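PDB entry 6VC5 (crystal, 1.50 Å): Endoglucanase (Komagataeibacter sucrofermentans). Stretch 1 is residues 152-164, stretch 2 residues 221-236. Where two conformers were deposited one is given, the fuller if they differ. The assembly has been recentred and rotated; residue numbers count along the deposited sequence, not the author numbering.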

ATOM      1  N   LEU A 152      10.230  -4.372   9.021  1.00  6.58           N
ATOM      2  CA  LEU A 152       9.027  -4.580   8.238  1.00  6.64           C
ATOM      3  C   LEU A 152       8.246  -3.281   8.151  1.00  6.72           C
ATOM      4  O   LEU A 152       8.251  -2.466   9.081  1.00  9.48           O
ATOM      5  CB  LEU A 152       8.129  -5.662   8.879  1.00  8.48           C
ATOM      6  CG  LEU A 152       8.762  -7.019   9.167  1.00  8.62           C
ATOM      7  CD1 LEU A 152       7.728  -7.952   9.812  1.00 11.77           C
ATOM      8  CD2 LEU A 152       9.315  -7.627   7.885  1.00  9.84           C
ATOM      9  N   ASN A 153       7.580  -3.084   7.026  1.00  6.31           N
ATOM     10  CA  ASN A 153       6.601  -2.013   6.890  1.00  6.35           C
ATOM     11  C   ASN A 153       5.242  -2.698   6.832  1.00  7.85           C
ATOM     12  O   ASN A 153       4.925  -3.368   5.847  1.00  6.27           O
ATOM     13  CB  ASN A 153       6.887  -1.188   5.641  1.00  7.49           C
ATOM     14  CG  ASN A 153       6.089   0.075   5.602  1.00  6.99           C
ATOM     15  OD1 ASN A 153       4.887   0.058   5.872  1.00  7.05           O
ATOM     16  ND2 ASN A 153       6.745   1.191   5.299  1.00  7.87           N
ATOM     17  N   LEU A 154       4.449  -2.551   7.898  1.00  8.77           N
ATOM     18  CA  LEU A 154       3.184  -3.284   7.967  1.00  7.74           C
ATOM     19  C   LEU A 154       2.203  -2.809   6.900  1.00  7.95           C
ATOM     20  O   LEU A 154       1.351  -3.577   6.451  1.00  9.39           O
ATOM     21  CB  LEU A 154       2.590  -3.167   9.377  1.00  8.39           C
ATOM     22  CG  LEU A 154       3.467  -3.772  10.486  1.00 10.72           C
ATOM     23  CD1 LEU A 154       2.850  -3.526  11.853  1.00 11.82           C
ATOM     24  CD2 LEU A 154       3.687  -5.260  10.235  1.00 13.73           C
ATOM     25  N   SER A 155       2.318  -1.555   6.460  1.00  6.99           N
ATOM     26  CA  SER A 155       1.466  -1.053   5.389  1.00  8.14           C
ATOM     27  C   SER A 155       1.800  -1.657   4.037  1.00  8.10           C
ATOM     28  O   SER A 155       1.053  -1.431   3.081  1.00 11.10           O
ATOM     29  CB  SER A 155       1.556   0.476   5.286  1.00  9.82           C
ATOM     30  OG  SER A 155       2.753   0.895   4.637  1.00  9.83           O
ATOM     31  N   TYR A 156       2.906  -2.401   3.916  1.00  7.40           N
ATOM     32  CA  TYR A 156       3.171  -3.079   2.656  1.00  8.47           C
ATOM     33  C   TYR A 156       2.431  -4.403   2.556  1.00 10.85           C
ATOM     34  O   TYR A 156       2.469  -5.036   1.494  1.00 11.99           O
ATOM     35  CB  TYR A 156       4.675  -3.301   2.431  1.00  8.90           C
ATOM     36  CG  TYR A 156       5.498  -2.057   2.123  1.00  8.72           C
ATOM     37  CD1 TYR A 156       5.009  -0.774   2.374  1.00  9.70           C
ATOM     38  CD2 TYR A 156       6.776  -2.170   1.595  1.00  8.99           C
ATOM     39  CE1 TYR A 156       5.781   0.359   2.113  1.00  9.80           C
ATOM     40  CE2 TYR A 156       7.550  -1.050   1.333  1.00  9.50           C
ATOM     41  CZ  TYR A 156       7.058   0.206   1.589  1.00  9.98           C
ATOM     42  OH  TYR A 156       7.836   1.313   1.320  1.00 14.27           O
ATOM     43  N   TYR A 157       1.765  -4.839   3.632  1.00 10.73           N
ATOM     44  CA  TYR A 157       0.859  -5.986   3.579  1.00 11.62           C
ATOM     45  C   TYR A 157      -0.428  -5.510   2.916  1.00 11.15           C
ATOM     46  O   TYR A 157      -1.432  -5.189   3.564  1.00 10.74           O
ATOM     47  CB  TYR A 157       0.589  -6.531   4.973  1.00 11.99           C
ATOM     48  CG  TYR A 157       1.675  -7.423   5.527  1.00 12.30           C
ATOM     49  CD1 TYR A 157       1.545  -8.806   5.493  1.00 12.36           C
ATOM     50  CD2 TYR A 157       2.820  -6.881   6.098  1.00 14.20           C
ATOM     51  CE1 TYR A 157       2.528  -9.629   6.013  1.00 11.24           C
ATOM     52  CE2 TYR A 157       3.814  -7.696   6.621  1.00 14.35           C
ATOM     53  CZ  TYR A 157       3.658  -9.071   6.578  1.00 13.01           C
ATOM     54  OH  TYR A 157       4.647  -9.877   7.104  1.00 15.08           O
ATOM     55  N   VAL A 158      -0.377  -5.430   1.592  1.00  9.94           N
ATOM     56  CA  VAL A 158      -1.528  -5.017   0.798  1.00  8.45           C
ATOM     57  C   VAL A 158      -2.479  -6.206   0.789  1.00  9.48           C
ATOM     58  O   VAL A 158      -2.463  -7.035  -0.131  1.00  8.95           O
ATOM     59  CB  VAL A 158      -1.081  -4.575  -0.608  1.00  9.32           C
ATOM     60  CG1 VAL A 158      -2.277  -4.126  -1.459  1.00  9.90           C
ATOM     61  CG2 VAL A 158      -0.038  -3.452  -0.515  1.00 11.28           C
ATOM     62  N   MET A 159      -3.291  -6.310   1.836  1.00 10.09           N
ATOM     63  CA  MET A 159      -4.020  -7.552   2.075  1.00 10.84           C
ATOM     64  C   MET A 159      -4.909  -7.999   0.914  1.00  8.99           C
ATOM     65  O   MET A 159      -4.911  -9.203   0.619  1.00  9.47           O
ATOM     66  CB  MET A 159      -4.747  -7.502   3.428  1.00 12.91           C
ATOM     67  CG  MET A 159      -3.807  -7.534   4.651  1.00 13.30           C
ATOM     68  SD  MET A 159      -2.842  -9.070   4.833  1.00 11.29           S
ATOM     69  CE  MET A 159      -2.350  -8.984   6.580  1.00 15.55           C
ATOM     70  N   PRO A 160      -5.651  -7.130   0.215  1.00  9.95           N
ATOM     71  CA  PRO A 160      -6.433  -7.616  -0.942  1.00  9.36           C
ATOM     72  C   PRO A 160      -5.573  -8.191  -2.053  1.00  9.09           C
ATOM     73  O   PRO A 160      -6.055  -9.019  -2.845  1.00 10.66           O
ATOM     74  CB  PRO A 160      -7.161  -6.359  -1.426  1.00 11.29           C
ATOM     75  CG  PRO A 160      -7.234  -5.483  -0.198  1.00 14.97           C
ATOM     76  CD  PRO A 160      -5.968  -5.726   0.551  1.00 11.35           C
ATOM     77  N   SER A 161      -4.313  -7.762  -2.150  1.00  8.18           N
ATOM     78  CA  SER A 161      -3.425  -8.341  -3.147  1.00  8.41           C
ATOM     79  C   SER A 161      -2.936  -9.723  -2.732  1.00  8.77           C
ATOM     80  O   SER A 161      -2.821 -10.622  -3.578  1.00  8.82           O
ATOM     81  CB  SER A 161      -2.238  -7.413  -3.394  1.00  8.58           C
ATOM     82  OG  SER A 161      -1.509  -7.889  -4.501  1.00  8.60           O
ATOM     83  N   LEU A 162      -2.625  -9.908  -1.442  1.00  8.69           N
ATOM     84  CA  LEU A 162      -2.267 -11.238  -0.952  1.00 10.86           C
ATOM     85  C   LEU A 162      -3.424 -12.213  -1.122  1.00 11.05           C
ATOM     86  O   LEU A 162      -3.210 -13.380  -1.469  1.00 10.78           O
ATOM     87  CB  LEU A 162      -1.814 -11.161   0.511  1.00 11.44           C
ATOM     88  CG  LEU A 162      -0.620 -10.251   0.806  1.00 15.77           C
ATOM     89  CD1 LEU A 162      -0.245 -10.354   2.282  1.00 18.66           C
ATOM     90  CD2 LEU A 162       0.557 -10.604  -0.071  1.00 18.43           C
ATOM     91  N   MET A 163      -4.659 -11.756  -0.884  1.00  9.94           N
ATOM     92  CA  MET A 163      -5.824 -12.613  -1.081  1.00 11.16           C
ATOM     93  C   MET A 163      -5.970 -12.990  -2.550  1.00 11.51           C
ATOM     94  O   MET A 163      -6.324 -14.129  -2.882  1.00 11.56           O
ATOM     95  CB  MET A 163      -7.087 -11.874  -0.620  1.00 14.75           C
ATOM     96  CG  MET A 163      -7.081 -11.338   0.817  1.00 18.16           C
ATOM     97  SD  MET A 163      -8.746 -11.022   1.453  1.00 23.78           S
ATOM     98  CE  MET A 163      -9.322  -9.655   0.486  1.00 24.61           C
ATOM     99  N   GLN A 164      -5.714 -12.034  -3.448  1.00 11.52           N
ATOM    100  CA  GLN A 164      -5.773 -12.332  -4.872  1.00 10.99           C
ATOM    101  C   GLN A 164      -4.717 -13.357  -5.263  1.00 10.76           C
ATOM    102  O   GLN A 164      -4.975 -14.248  -6.081  1.00 12.44           O
ATOM    103  CB  GLN A 164      -5.587 -11.043  -5.677  1.00 13.59           C
ATOM    104  CG  GLN A 164      -5.645 -11.239  -7.175  1.00 14.88           C
ATOM    105  CD  GLN A 164      -7.014 -11.663  -7.661  1.00 18.17           C
ATOM    106  OE1 GLN A 164      -7.150 -12.646  -8.394  1.00 22.49           O
ATOM    107  NE2 GLN A 164      -8.038 -10.929  -7.257  1.00 22.61           N
ATOM    108  N   TYR A 221       2.368   8.453   7.702  1.00  6.06           N
ATOM    109  CA  TYR A 221       1.956   8.386   6.328  1.00  7.00           C
ATOM    110  C   TYR A 221       2.010   7.003   5.698  1.00  7.77           C
ATOM    111  O   TYR A 221       1.377   6.767   4.720  1.00  9.57           O
ATOM    112  CB  TYR A 221       2.756   9.404   5.518  1.00  9.17           C
ATOM    113  CG  TYR A 221       2.508  10.798   5.997  1.00 11.09           C
ATOM    114  CD1 TYR A 221       1.450  11.503   5.536  1.00 11.66           C
ATOM    115  CD2 TYR A 221       3.309  11.382   6.946  1.00 13.72           C
ATOM    116  CE1 TYR A 221       1.197  12.768   5.974  1.00 15.19           C
ATOM    117  CE2 TYR A 221       3.047  12.656   7.406  1.00 15.43           C
ATOM    118  CZ  TYR A 221       1.996  13.339   6.907  1.00 16.14           C
ATOM    119  OH  TYR A 221       1.665  14.614   7.280  1.00 19.82           O
ATOM    120  N   ASP A 222       2.774   6.098   6.298  1.00  8.04           N
ATOM    121  CA  ASP A 222       2.749   4.694   5.903  1.00  9.42           C
ATOM    122  C   ASP A 222       1.673   3.902   6.655  1.00  7.04           C
ATOM    123  O   ASP A 222       0.821   3.272   6.065  1.00  6.13           O
ATOM    124  CB  ASP A 222       4.098   4.021   6.217  1.00 11.15           C
ATOM    125  CG  ASP A 222       5.264   4.521   5.358  1.00 18.65           C
ATOM    126  OD1 ASP A 222       5.810   5.595   5.661  1.00 24.08           O
ATOM    127  OD2 ASP A 222       5.687   3.812   4.439  1.00 19.08           O
ATOM    128  N   ALA A 223       1.706   4.010   7.975  1.00  5.47           N
ATOM    129  CA  ALA A 223       0.890   3.178   8.836  1.00  5.88           C
ATOM    130  C   ALA A 223      -0.603   3.416   8.679  1.00  5.00           C
ATOM    131  O   ALA A 223      -1.378   2.567   8.988  1.00  4.78           O
ATOM    132  CB  ALA A 223       1.314   3.297  10.295  1.00  7.03           C
ATOM    133  N   ILE A 224      -0.970   4.554   8.131  1.00  5.55           N
ATOM    134  CA  ILE A 224      -2.372   4.889   8.027  1.00  6.90           C
ATOM    135  C   ILE A 224      -2.975   4.005   6.960  1.00  7.38           C
ATOM    136  O   ILE A 224      -4.144   3.695   7.073  1.00  8.18           O
ATOM    137  CB  ILE A 224      -2.540   6.361   7.546  1.00  7.36           C
ATOM    138  CG1 ILE A 224      -4.005   6.790   7.471  1.00  7.86           C
ATOM    139  CG2 ILE A 224      -1.923   6.538   6.167  1.00  7.51           C
ATOM    140  CD1 ILE A 224      -4.660   6.843   8.824  1.00 10.84           C
ATOM    141  N   ARG A 225      -2.249   3.325   6.113  0.50  5.82           N
ATOM    142  CA  ARG A 225      -2.845   2.315   5.271  0.50  7.81           C
ATOM    143  C   ARG A 225      -3.289   1.038   5.979  0.50  7.68           C
ATOM    144  O   ARG A 225      -4.019   0.269   5.429  0.50 10.32           O
ATOM    145  CB  ARG A 225      -1.991   2.053   4.035  0.50  8.10           C
ATOM    146  CG  ARG A 225      -1.995   3.249   3.089  0.50  9.69           C
ATOM    147  CD  ARG A 225      -1.411   2.972   1.717  0.50 11.71           C
ATOM    148  NE  ARG A 225      -0.785   4.189   1.197  0.50 14.54           N
ATOM    149  CZ  ARG A 225      -1.300   5.010   0.279  0.50 15.13           C
ATOM    150  NH1 ARG A 225      -0.640   6.071  -0.067  0.50 18.04           N
ATOM    151  NH2 ARG A 225      -2.452   4.773  -0.306  0.50 18.82           N
ATOM    152  N   VAL A 226      -2.679   0.750   7.111  1.00  6.63           N
ATOM    153  CA  VAL A 226      -2.941  -0.523   7.777  1.00  7.20           C
ATOM    154  C   VAL A 226      -4.417  -0.755   8.104  1.00  7.43           C
ATOM    155  O   VAL A 226      -4.977  -1.748   7.689  1.00  8.00           O
ATOM    156  CB  VAL A 226      -2.045  -0.730   9.024  1.00  6.36           C
ATOM    157  CG1 VAL A 226      -2.474  -1.968   9.806  1.00  9.01           C
ATOM    158  CG2 VAL A 226      -0.595  -0.867   8.583  1.00  8.17           C
ATOM    159  N   PRO A 227      -5.042   0.146   8.843  1.00  6.81           N
ATOM    160  CA  PRO A 227      -6.474  -0.069   9.103  1.00  7.20           C
ATOM    161  C   PRO A 227      -7.296  -0.151   7.822  1.00  8.37           C
ATOM    162  O   PRO A 227      -8.259  -0.925   7.767  1.00 11.09           O
ATOM    163  CB  PRO A 227      -6.858   1.131   9.989  1.00  7.93           C
ATOM    164  CG  PRO A 227      -5.779   2.164   9.732  1.00  7.12           C
ATOM    165  CD  PRO A 227      -4.536   1.357   9.516  1.00  6.52           C
ATOM    166  N   LEU A 228      -6.907   0.575   6.771  1.00  6.72           N
ATOM    167  CA  LEU A 228      -7.641   0.493   5.510  1.00  8.18           C
ATOM    168  C   LEU A 228      -7.531  -0.892   4.875  1.00  7.59           C
ATOM    169  O   LEU A 228      -8.543  -1.485   4.486  1.00  8.19           O
ATOM    170  CB  LEU A 228      -7.162   1.570   4.543  1.00 10.76           C
ATOM    171  CG  LEU A 228      -8.016   1.600   3.272  1.00 12.36           C
ATOM    172  CD1 LEU A 228      -9.443   2.031   3.594  1.00 16.46           C
ATOM    173  CD2 LEU A 228      -7.392   2.513   2.246  1.00 15.81           C
ATOM    174  N   TYR A 229      -6.309  -1.429   4.759  1.00  7.54           N
ATOM    175  CA  TYR A 229      -6.150  -2.738   4.123  1.00  8.06           C
ATOM    176  C   TYR A 229      -6.815  -3.841   4.937  1.00  8.87           C
ATOM    177  O   TYR A 229      -7.401  -4.769   4.360  1.00 10.23           O
ATOM    178  CB  TYR A 229      -4.671  -3.056   3.871  1.00  8.19           C
ATOM    179  CG  TYR A 229      -4.040  -2.279   2.728  1.00 10.32           C
ATOM    180  CD1 TYR A 229      -4.695  -2.150   1.506  1.00 11.96           C
ATOM    181  CD2 TYR A 229      -2.773  -1.704   2.863  1.00 10.99           C
ATOM    182  CE1 TYR A 229      -4.125  -1.453   0.460  1.00 13.97           C
ATOM    183  CE2 TYR A 229      -2.198  -1.005   1.812  1.00 12.16           C
ATOM    184  CZ  TYR A 229      -2.884  -0.884   0.622  1.00 15.11           C
ATOM    185  OH  TYR A 229      -2.323  -0.193  -0.430  1.00 19.22           O
ATOM    186  N   LEU A 230      -6.732  -3.767   6.274  1.00  9.87           N
ATOM    187  CA  LEU A 230      -7.378  -4.768   7.122  1.00 10.85           C
ATOM    188  C   LEU A 230      -8.891  -4.713   6.976  1.00 11.51           C
ATOM    189  O   LEU A 230      -9.550  -5.757   6.873  1.00 11.98           O
ATOM    190  CB  LEU A 230      -6.992  -4.552   8.582  1.00 10.51           C
ATOM    191  CG  LEU A 230      -5.543  -4.860   8.949  1.00 12.25           C
ATOM    192  CD1 LEU A 230      -5.307  -4.525  10.426  1.00 14.46           C
ATOM    193  CD2 LEU A 230      -5.211  -6.309   8.654  1.00 13.63           C
ATOM    194  N   SER A 231      -9.462  -3.507   6.958  1.00 10.99           N
ATOM    195  CA  SER A 231     -10.907  -3.382   6.765  1.00 12.67           C
ATOM    196  C   SER A 231     -11.320  -3.903   5.392  1.00 13.76           C
ATOM    197  O   SER A 231     -12.276  -4.681   5.267  1.00 14.54           O
ATOM    198  CB  SER A 231     -11.328  -1.925   6.934  1.00 15.03           C
ATOM    199  OG  SER A 231     -12.737  -1.815   6.830  1.00 18.73           O
ATOM    200  N   TRP A 232     -10.592  -3.493   4.354  1.00 10.68           N
ATOM    201  CA  TRP A 232     -10.914  -3.875   2.981  1.00 10.03           C
ATOM    202  C   TRP A 232     -10.915  -5.394   2.818  1.00 13.20           C
ATOM    203  O   TRP A 232     -11.805  -5.959   2.169  1.00 15.20           O
ATOM    204  CB  TRP A 232      -9.853  -3.215   2.102  1.00 11.23           C
ATOM    205  CG  TRP A 232      -9.927  -3.335   0.614  1.00 12.81           C
ATOM    206  CD1 TRP A 232     -10.761  -4.116  -0.137  1.00 15.18           C
ATOM    207  CD2 TRP A 232      -9.087  -2.639  -0.304  1.00 13.86           C
ATOM    208  NE1 TRP A 232     -10.486  -3.935  -1.484  1.00 15.55           N
ATOM    209  CE2 TRP A 232      -9.459  -3.034  -1.604  1.00 15.35           C
ATOM    210  CE3 TRP A 232      -8.056  -1.706  -0.148  1.00 15.74           C
ATOM    211  CZ2 TRP A 232      -8.825  -2.534  -2.743  1.00 15.38           C
ATOM    212  CZ3 TRP A 232      -7.429  -1.213  -1.273  1.00 16.91           C
ATOM    213  CH2 TRP A 232      -7.820  -1.623  -2.557  1.00 17.46           C
ATOM    214  N   ALA A 233      -9.957  -6.074   3.441  1.00 11.64           N
ATOM    215  CA  ALA A 233      -9.839  -7.527   3.367  1.00 13.08           C
ATOM    216  C   ALA A 233     -10.701  -8.271   4.386  1.00 15.76           C
ATOM    217  O   ALA A 233     -10.605  -9.503   4.460  1.00 16.68           O
ATOM    218  CB  ALA A 233      -8.377  -7.937   3.543  1.00 13.58           C
ATOM    219  N   HIS A 234     -11.521  -7.571   5.175  1.00 14.34           N
ATOM    220  CA  HIS A 234     -12.381  -8.193   6.193  1.00 16.04           C
ATOM    221  C   HIS A 234     -11.568  -8.920   7.263  1.00 16.63           C
ATOM    222  O   HIS A 234     -11.979  -9.957   7.791  1.00 17.70           O
ATOM    223  CB  HIS A 234     -13.445  -9.096   5.562  1.00 21.56           C
ATOM    224  CG  HIS A 234     -14.202  -8.440   4.450  1.00 24.79           C
ATOM    225  ND1 HIS A 234     -15.066  -7.387   4.657  1.00 27.67           N
ATOM    226  CD2 HIS A 234     -14.210  -8.677   3.117  1.00 27.76           C
ATOM    227  CE1 HIS A 234     -15.584  -7.010   3.502  1.00 28.76           C
ATOM    228  NE2 HIS A 234     -15.081  -7.776   2.550  1.00 28.76           N
ATOM    229  N   MET A 235     -10.408  -8.354   7.596  1.00 15.15           N
ATOM    230  CA  MET A 235      -9.503  -8.923   8.582  1.00 15.40           C
ATOM    231  C   MET A 235      -9.373  -8.067   9.832  1.00 15.24           C
ATOM    232  O   MET A 235      -8.580  -8.415  10.716  1.00 17.46           O
ATOM    233  CB  MET A 235      -8.097  -9.124   7.990  1.00 14.84           C
ATOM    234  CG  MET A 235      -7.984 -10.162   6.870  1.00 16.04           C
ATOM    235  SD  MET A 235      -6.339 -10.105   6.062  1.00 14.19           S
ATOM    236  CE  MET A 235      -6.577 -11.269   4.728  1.00 18.68           C
ATOM    237  N   LEU A 236     -10.109  -6.958   9.935  1.00 15.08           N
ATOM    238  CA  LEU A 236     -10.016  -6.082  11.102  1.00 16.57           C
ATOM    239  C   LEU A 236     -10.828  -6.685  12.248  1.00 18.16           C
ATOM    240  O   LEU A 236     -12.059  -6.772  12.168  1.00 19.35           O
ATOM    241  CB  LEU A 236     -10.508  -4.682  10.745  1.00 17.47           C
ATOM    242  CG  LEU A 236     -10.149  -3.557  11.717  1.00 18.17           C
ATOM    243  CD1 LEU A 236      -8.641  -3.372  11.774  1.00 18.41           C
ATOM    244  CD2 LEU A 236     -10.834  -2.264  11.304  1.00 17.68           C
TER
HETATM  245  O   HOH W   1       7.025   3.733   2.181  1.00 20.10           O

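Two aromatic rings of stretch 2 each receive a carbon of stretch 1 squarely over a face. Pro-160 CG lies 3.4 Å from the centroid of the five-membered ring of Trp-232, made up of CG, CD1, NE1, CE2 and CD2, and 12° off the ring normal. Val-158 CA lies 4.0 Å from the centroid of the six-membered ring of Tyr-229 (CG to CZ), only 7° off the normal. Both are CH-pi contacts. In each, a C-H group packs against the pi electrons of the ring. The proline contact is the tighter of the two.

Tyr-229 has the largest area covered by the other stretch. Its CA-to-CB bond points toward stretch 1, with chi1 in the m well. Ser-155 O approaches the ring edge, near its plane, at 3.5 Å from Tyr-229 CE2. Val-158 CG1 adds an apolar contact, 3.8 Å from Tyr-229 CE1. Pro-160 CD is 3.9 Å from Tyr-229 CD1. Pro-160 thus touches both aromatic residues.

Val-158 is the N-cap residue of helix 159-164. Its carbonyl O accepts from Ser-161 N at 2.8 Å and from Leu-162 N at 3.2 Å. The ring of Tyr-229 therefore packs on the backbone just where this helix begins.

The helix axes, 159-164 and 225-232, approach to 9.3 Å. Their N-to-C directions differ by 38°. Ala-233, just past the end of helix 225-232, packs against helix 159-164. Its CB is 3.7 Å from Met-159 CB and 3.6 Å from Met-163 CE. After it the chain turns in a Schellman motif. His-234 has positive phi, and Met-235 N bonds back to Leu-230 O at 2.8 Å. Beyond the turn, Met-235 again points its CA-to-CB bond toward stretch 1. Its SD is 3.8 Å from Met-159 SD, and its CE is 3.9 Å from Met-163 SD. These three methionines form a sulfur-rich patch held by apolar packing.

The polar part of the contact lies at the other end. Asn-153 ND2 donates to Asp-222 OD2 at 3.0 Å, with an angle of 154°. This is the only direct hydrogen bond between the stretches. The other end of the amide is also used: Ser-155 OG donates to Asn-153 OD1 at 2.6 Å, and Ser-155 N makes a weak bond to the same OD1 at 3.1 Å. The Asn-153 side chain so ties Ser-155, in the 3-10 segment that follows it, to the acid of stretch 2. Water 1 donates to Asp-222 OD2 at 2.6 Å and is hydrogen-bonded to Tyr-156 OH at 2.7 Å. It bridges the two stretches.

Ser-155 is close to stretch 2 without a hydrogen bond to it. Its CB is 3.0 Å from Asp-222 O, a tight contact. Its OG is 3.4 Å from the same O, but the angle is poor. Asp-222 O instead accepts from Arg-225 N at 3.1 Å, closing a type I turn. Nearby, Val-226 CG2 packs 3.7 Å from Ser-155 N and 4.0 Å from Leu-154 CB.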